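Local coordinates for enterocine A immunity protein (Enterococcus faecium, PDB 2BL8) that confers immunity to the pediocin-like bacteriocin enterocin A, protecting the bacterium that carries it from this antimicrobial peptide, at residues P47-Y59 / I77-N90. Numbering follows the deposited sequence.
Sequences PSPLINRLVNYLY and IRNLSEIGRTAGIN
Ser48, in the first turn of helix 48-64, donates a hydrogen bond from its hydroxyl to the carbonyl of Gly84 at the end of helix 71-84. A chi1 of -66° sets OG beside its own backbone N, and from there it meets Gly84 O at 2.7 Å, in the carbonyl plane and on a lone pair. Asn90 lays CB against the same hydroxyl and ND2 against Pro49 CD. One turn on, Ile51 is a knob among Leu80, Ser81, Ile83 and Gly84: CG2 meets Leu80 CG at 3.7 Å, while CD1 runs over Gly84 CA. Gly84 has no side chain on this face, consistent with the 4.2 Å between the CA atoms of Ser48 and Gly84. Leu54 crosses Leu80 at about a right angle, CD2 to CD2 at 3.6 Å. Ile77 sends CD1 to Leu58 CD1 and CG2 to the hydroxyl end of Tyr59, 3.7 Å from OH. On the flank, the extended Arg85 offers NH2 to Asn52 OD1 at 2.9 Å, a bent bond (137° at the hydrogen) arriving above the amide carbonyl plane, with amide and guanidinium planes 34° apart. Arg85 NH1 bonds Ala95 O, and Tyr97 packs on both residues, joining the chain after helix 71-84 to this side of the pair. With Leu80 and Ile77 also touching helix 5-17, and Leu54 helix 25-38, the pair belongs to the antiparallel four-helix bundle of the enterocin A immunity family.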
loop_
_atom_site.group_PDB
_atom_site.type_symbol
_atom_site.label_atom_id
_atom_site.label_comp_id
_atom_site.label_asym_id
_atom_site.label_seq_id
_atom_site.Cartn_x
_atom_site.Cartn_y
_atom_site.Cartn_z
ATOM N N PRO A 47 13.153 -2.273 2.157
ATOM C CA PRO A 47 11.697 -2.214 2.315
ATOM C C PRO A 47 10.993 -1.449 1.200
ATOM O O PRO A 47 9.815 -1.681 0.935
ATOM C CB PRO A 47 11.528 -1.530 3.667
ATOM C CG PRO A 47 12.685 -0.580 3.682
ATOM C CD PRO A 47 13.819 -1.445 3.178
ATOM N N SER A 48 11.706 -0.532 0.552
ATOM C CA SER A 48 11.099 0.254 -0.521
ATOM C C SER A 48 10.563 -0.617 -1.652
ATOM O O SER A 48 9.459 -0.396 -2.140
ATOM C CB SER A 48 12.099 1.273 -1.071
ATOM O OG SER A 48 12.406 2.247 -0.090
ATOM N N PRO A 49 11.344 -1.620 -2.090
ATOM C CA PRO A 49 10.881 -2.493 -3.174
ATOM C C PRO A 49 9.608 -3.250 -2.789
ATOM O O PRO A 49 8.679 -3.386 -3.592
ATOM C CB PRO A 49 12.066 -3.433 -3.385
ATOM C CG PRO A 49 13.238 -2.583 -3.013
ATOM C CD PRO A 49 12.754 -1.897 -1.762
ATOM N N LEU A 50 9.572 -3.736 -1.553
ATOM C CA LEU A 50 8.424 -4.484 -1.063
ATOM C C LEU A 50 7.208 -3.574 -1.004
ATOM O O LEU A 50 6.114 -3.954 -1.417
ATOM C CB LEU A 50 8.711 -5.051 0.328
ATOM C CG LEU A 50 7.596 -5.911 0.923
ATOM C CD1 LEU A 50 7.364 -7.119 0.028
ATOM C CD2 LEU A 50 7.973 -6.340 2.328
ATOM N N ILE A 51 7.414 -2.371 -0.485
ATOM C CA ILE A 51 6.337 -1.398 -0.375
ATOM C C ILE A 51 5.752 -1.088 -1.748
ATOM O O ILE A 51 4.533 -1.063 -1.915
ATOM C CB ILE A 51 6.846 -0.092 0.268
ATOM C CG1 ILE A 51 7.184 -0.348 1.739
ATOM C CG2 ILE A 51 5.803 1.016 0.128
ATOM C CD1 ILE A 51 7.837 0.822 2.425
ATOM N N ASN A 52 6.613 -0.860 -2.736
ATOM C CA ASN A 52 6.112 -0.540 -4.067
ATOM C C ASN A 52 5.341 -1.700 -4.684
ATOM O O ASN A 52 4.325 -1.489 -5.350
ATOM C CB ASN A 52 7.248 -0.122 -4.994
ATOM C CG ASN A 52 6.736 0.606 -6.213
ATOM O OD1 ASN A 52 6.158 1.683 -6.094
ATOM N ND2 ASN A 52 6.919 0.015 -7.385
ATOM N N ARG A 53 5.817 -2.924 -4.471
ATOM C CA ARG A 53 5.122 -4.090 -4.997
ATOM C C ARG A 53 3.732 -4.156 -4.369
ATOM O O ARG A 53 2.752 -4.516 -5.027
ATOM C CB ARG A 53 5.895 -5.373 -4.669
ATOM C CG ARG A 53 7.205 -5.518 -5.425
ATOM C CD ARG A 53 7.969 -6.783 -5.022
ATOM N NE ARG A 53 7.184 -8.004 -5.192
ATOM C CZ ARG A 53 6.354 -8.502 -4.278
ATOM N NH1 ARG A 53 6.193 -7.888 -3.112
ATOM N NH2 ARG A 53 5.684 -9.618 -4.528
ATOM N N LEU A 54 3.656 -3.805 -3.092
ATOM C CA LEU A 54 2.391 -3.827 -2.372
ATOM C C LEU A 54 1.425 -2.799 -2.938
ATOM O O LEU A 54 0.252 -3.102 -3.168
ATOM C CB LEU A 54 2.618 -3.553 -0.882
ATOM C CG LEU A 54 1.342 -3.320 -0.066
ATOM C CD1 LEU A 54 0.424 -4.534 -0.158
ATOM C CD2 LEU A 54 1.710 -3.036 1.376
ATOM N N VAL A 55 1.913 -1.586 -3.172
ATOM C CA VAL A 55 1.051 -0.534 -3.707
ATOM C C VAL A 55 0.565 -0.901 -5.110
ATOM O O VAL A 55 -0.609 -0.706 -5.438
ATOM C CB VAL A 55 1.773 0.826 -3.722
ATOM C CG1 VAL A 55 0.873 1.885 -4.344
ATOM C CG2 VAL A 55 2.133 1.231 -2.295
ATOM N N ASN A 56 1.458 -1.441 -5.935
ATOM C CA ASN A 56 1.082 -1.873 -7.287
ATOM C C ASN A 56 -0.102 -2.838 -7.170
ATOM O O ASN A 56 -1.099 -2.727 -7.888
ATOM C CB ASN A 56 2.218 -2.651 -7.957
ATOM C CG ASN A 56 3.350 -1.778 -8.454
ATOM O OD1 ASN A 56 4.400 -2.299 -8.839
ATOM N ND2 ASN A 56 3.153 -0.465 -8.464
ATOM N N TYR A 57 0.038 -3.811 -6.274
ATOM C CA TYR A 57 -0.993 -4.818 -6.053
ATOM C C TYR A 57 -2.324 -4.219 -5.592
ATOM O O TYR A 57 -3.390 -4.586 -6.091
ATOM C CB TYR A 57 -0.510 -5.834 -5.012
ATOM C CG TYR A 57 -1.590 -6.776 -4.535
ATOM C CD1 TYR A 57 -1.975 -7.878 -5.298
ATOM C CD2 TYR A 57 -2.261 -6.535 -3.339
ATOM C CE1 TYR A 57 -3.009 -8.718 -4.876
ATOM C CE2 TYR A 57 -3.291 -7.361 -2.913
ATOM C CZ TYR A 57 -3.661 -8.448 -3.683
ATOM O OH TYR A 57 -4.689 -9.257 -3.251
ATOM N N LEU A 58 -2.263 -3.293 -4.641
ATOM C CA LEU A 58 -3.482 -2.690 -4.119
ATOM C C LEU A 58 -4.309 -2.008 -5.205
ATOM O O LEU A 58 -5.521 -2.215 -5.288
ATOM C CB LEU A 58 -3.144 -1.695 -2.998
ATOM C CG LEU A 58 -2.574 -2.349 -1.728
ATOM C CD1 LEU A 58 -2.159 -1.281 -0.724
ATOM C CD2 LEU A 58 -3.614 -3.273 -1.112
ATOM N N TYR A 59 -3.666 -1.206 -6.044
ATOM C CA TYR A 59 -4.406 -0.517 -7.096
ATOM C C TYR A 59 -4.843 -1.457 -8.208
ATOM O O TYR A 59 -5.920 -1.290 -8.778
ATOM C CB TYR A 59 -3.574 0.634 -7.660
ATOM C CG TYR A 59 -3.498 1.814 -6.725
ATOM C CD1 TYR A 59 -4.636 2.567 -6.422
ATOM C CD2 TYR A 59 -2.293 2.170 -6.120
ATOM C CE1 TYR A 59 -4.570 3.648 -5.533
ATOM C CE2 TYR A 59 -2.217 3.244 -5.234
ATOM C CZ TYR A 59 -3.357 3.977 -4.946
ATOM O OH TYR A 59 -3.270 5.042 -4.074
ATOM N N ILE A 77 -2.503 4.605 1.968
ATOM C CA ILE A 77 -1.721 4.014 0.883
ATOM C C ILE A 77 -0.736 5.049 0.339
ATOM O O ILE A 77 0.406 4.724 0.022
ATOM C CB ILE A 77 -2.634 3.483 -0.247
ATOM C CG1 ILE A 77 -3.524 2.357 0.299
ATOM C CG2 ILE A 77 -1.786 2.937 -1.389
ATOM C CD1 ILE A 77 -4.603 1.891 -0.671
ATOM N N ARG A 78 -1.178 6.299 0.250
ATOM C CA ARG A 78 -0.322 7.384 -0.232
ATOM C C ARG A 78 0.880 7.563 0.694
ATOM O O ARG A 78 2.017 7.698 0.237
ATOM C CB ARG A 78 -1.120 8.689 -0.285
ATOM C CG ARG A 78 -0.321 9.913 -0.694
ATOM C CD ARG A 78 -1.182 11.167 -0.615
ATOM N NE ARG A 78 -1.514 11.512 0.764
ATOM C CZ ARG A 78 -2.483 12.354 1.116
ATOM N NH1 ARG A 78 -3.227 12.940 0.186
ATOM N NH2 ARG A 78 -2.706 12.615 2.397
ATOM N N ASN A 79 0.622 7.564 1.998
ATOM C CA ASN A 79 1.681 7.731 2.980
ATOM C C ASN A 79 2.670 6.568 2.938
ATOM O O ASN A 79 3.876 6.772 3.099
ATOM C CB ASN A 79 1.078 7.886 4.381
ATOM C CG ASN A 79 0.321 9.196 4.543
ATOM O OD1 ASN A 79 -0.303 9.444 5.575
ATOM N ND2 ASN A 79 0.383 10.045 3.521
ATOM N N LEU A 80 2.170 5.357 2.702
ATOM C CA LEU A 80 3.045 4.190 2.628
ATOM C C LEU A 80 4.039 4.347 1.476
ATOM O O LEU A 80 5.235 4.106 1.633
ATOM C CB LEU A 80 2.223 2.909 2.449
ATOM C CG LEU A 80 3.025 1.604 2.524
ATOM C CD1 LEU A 80 3.711 1.488 3.877
ATOM C CD2 LEU A 80 2.098 0.421 2.292
ATOM N N SER A 81 3.549 4.765 0.316
ATOM C CA SER A 81 4.438 4.949 -0.814
ATOM C C SER A 81 5.449 6.060 -0.531
ATOM O O SER A 81 6.605 5.976 -0.953
ATOM C CB SER A 81 3.648 5.292 -2.069
ATOM O OG SER A 81 4.525 5.378 -3.172
ATOM N N GLU A 82 5.016 7.101 0.175
ATOM C CA GLU A 82 5.920 8.207 0.496
ATOM C C GLU A 82 7.099 7.696 1.320
ATOM O O GLU A 82 8.238 8.140 1.139
ATOM C CB GLU A 82 5.176 9.304 1.259
ATOM C CG GLU A 82 4.069 9.959 0.450
ATOM C CD GLU A 82 3.374 11.079 1.199
ATOM O OE1 GLU A 82 2.925 10.847 2.341
ATOM O OE2 GLU A 82 3.270 12.192 0.643
ATOM N N ILE A 83 6.826 6.759 2.223
ATOM C CA ILE A 83 7.883 6.179 3.046
ATOM C C ILE A 83 8.842 5.399 2.158
ATOM O O ILE A 83 10.058 5.462 2.336
ATOM C CB ILE A 83 7.297 5.231 4.113
ATOM C CG1 ILE A 83 6.524 6.046 5.149
ATOM C CG2 ILE A 83 8.414 4.419 4.768
ATOM C CD1 ILE A 83 5.851 5.205 6.214
ATOM N N GLY A 84 8.285 4.665 1.201
ATOM C CA GLY A 84 9.101 3.882 0.297
ATOM C C GLY A 84 9.921 4.761 -0.623
ATOM O O GLY A 84 11.020 4.393 -1.034
ATOM N N ARG A 85 9.384 5.934 -0.940
ATOM C CA ARG A 85 10.060 6.869 -1.825
ATOM C C ARG A 85 10.506 8.122 -1.101
ATOM O O ARG A 85 9.945 9.205 -1.297
ATOM C CB ARG A 85 9.144 7.230 -2.995
ATOM C CG ARG A 85 8.878 6.045 -3.908
ATOM C CD ARG A 85 8.019 6.405 -5.114
ATOM N NE ARG A 85 7.670 5.199 -5.863
ATOM C CZ ARG A 85 7.028 5.187 -7.025
ATOM N NH1 ARG A 85 6.655 6.326 -7.596
ATOM N NH2 ARG A 85 6.759 4.026 -7.615
ATOM N N THR A 86 11.507 7.948 -0.243
ATOM C CA THR A 86 12.086 9.045 0.522
ATOM C C THR A 86 13.488 9.239 -0.042
ATOM O O THR A 86 14.236 8.276 -0.216
ATOM C CB THR A 86 12.177 8.706 2.020
ATOM O OG1 THR A 86 10.867 8.408 2.525
ATOM C CG2 THR A 86 12.738 9.891 2.796
ATOM N N ALA A 87 13.836 10.488 -0.315
ATOM C CA ALA A 87 15.124 10.828 -0.913
ATOM C C ALA A 87 16.377 10.154 -0.354
ATOM O O ALA A 87 16.694 10.272 0.834
ATOM C CB ALA A 87 15.310 12.339 -0.898
ATOM N N GLY A 88 17.077 9.446 -1.237
ATOM C CA GLY A 88 18.327 8.787 -0.891
ATOM C C GLY A 88 18.344 7.556 -0.007
ATOM O O GLY A 88 19.425 7.079 0.338
ATOM N N ILE A 89 17.181 7.022 0.353
ATOM C CA ILE A 89 17.140 5.848 1.221
ATOM C C ILE A 89 17.324 4.512 0.504
ATOM O O ILE A 89 18.092 3.661 0.955
ATOM C CB ILE A 89 15.821 5.795 2.024
ATOM C CG1 ILE A 89 15.709 7.033 2.916
ATOM C CG2 ILE A 89 15.779 4.533 2.876
ATOM C CD1 ILE A 89 14.451 7.076 3.759
ATOM N N ASN A 90 16.624 4.328 -0.609
ATOM C CA ASN A 90 16.709 3.081 -1.364
ATOM C C ASN A 90 17.175 3.341 -2.795
ATOM O O ASN A 90 18.180 4.018 -3.022
ATOM C CB ASN A 90 15.331 2.397 -1.345
ATOM C CG ASN A 90 15.233 1.216 -2.300
ATOM O OD1 ASN A 90 14.764 1.356 -3.436
ATOM N ND2 ASN A 90 15.678 0.047 -1.848
#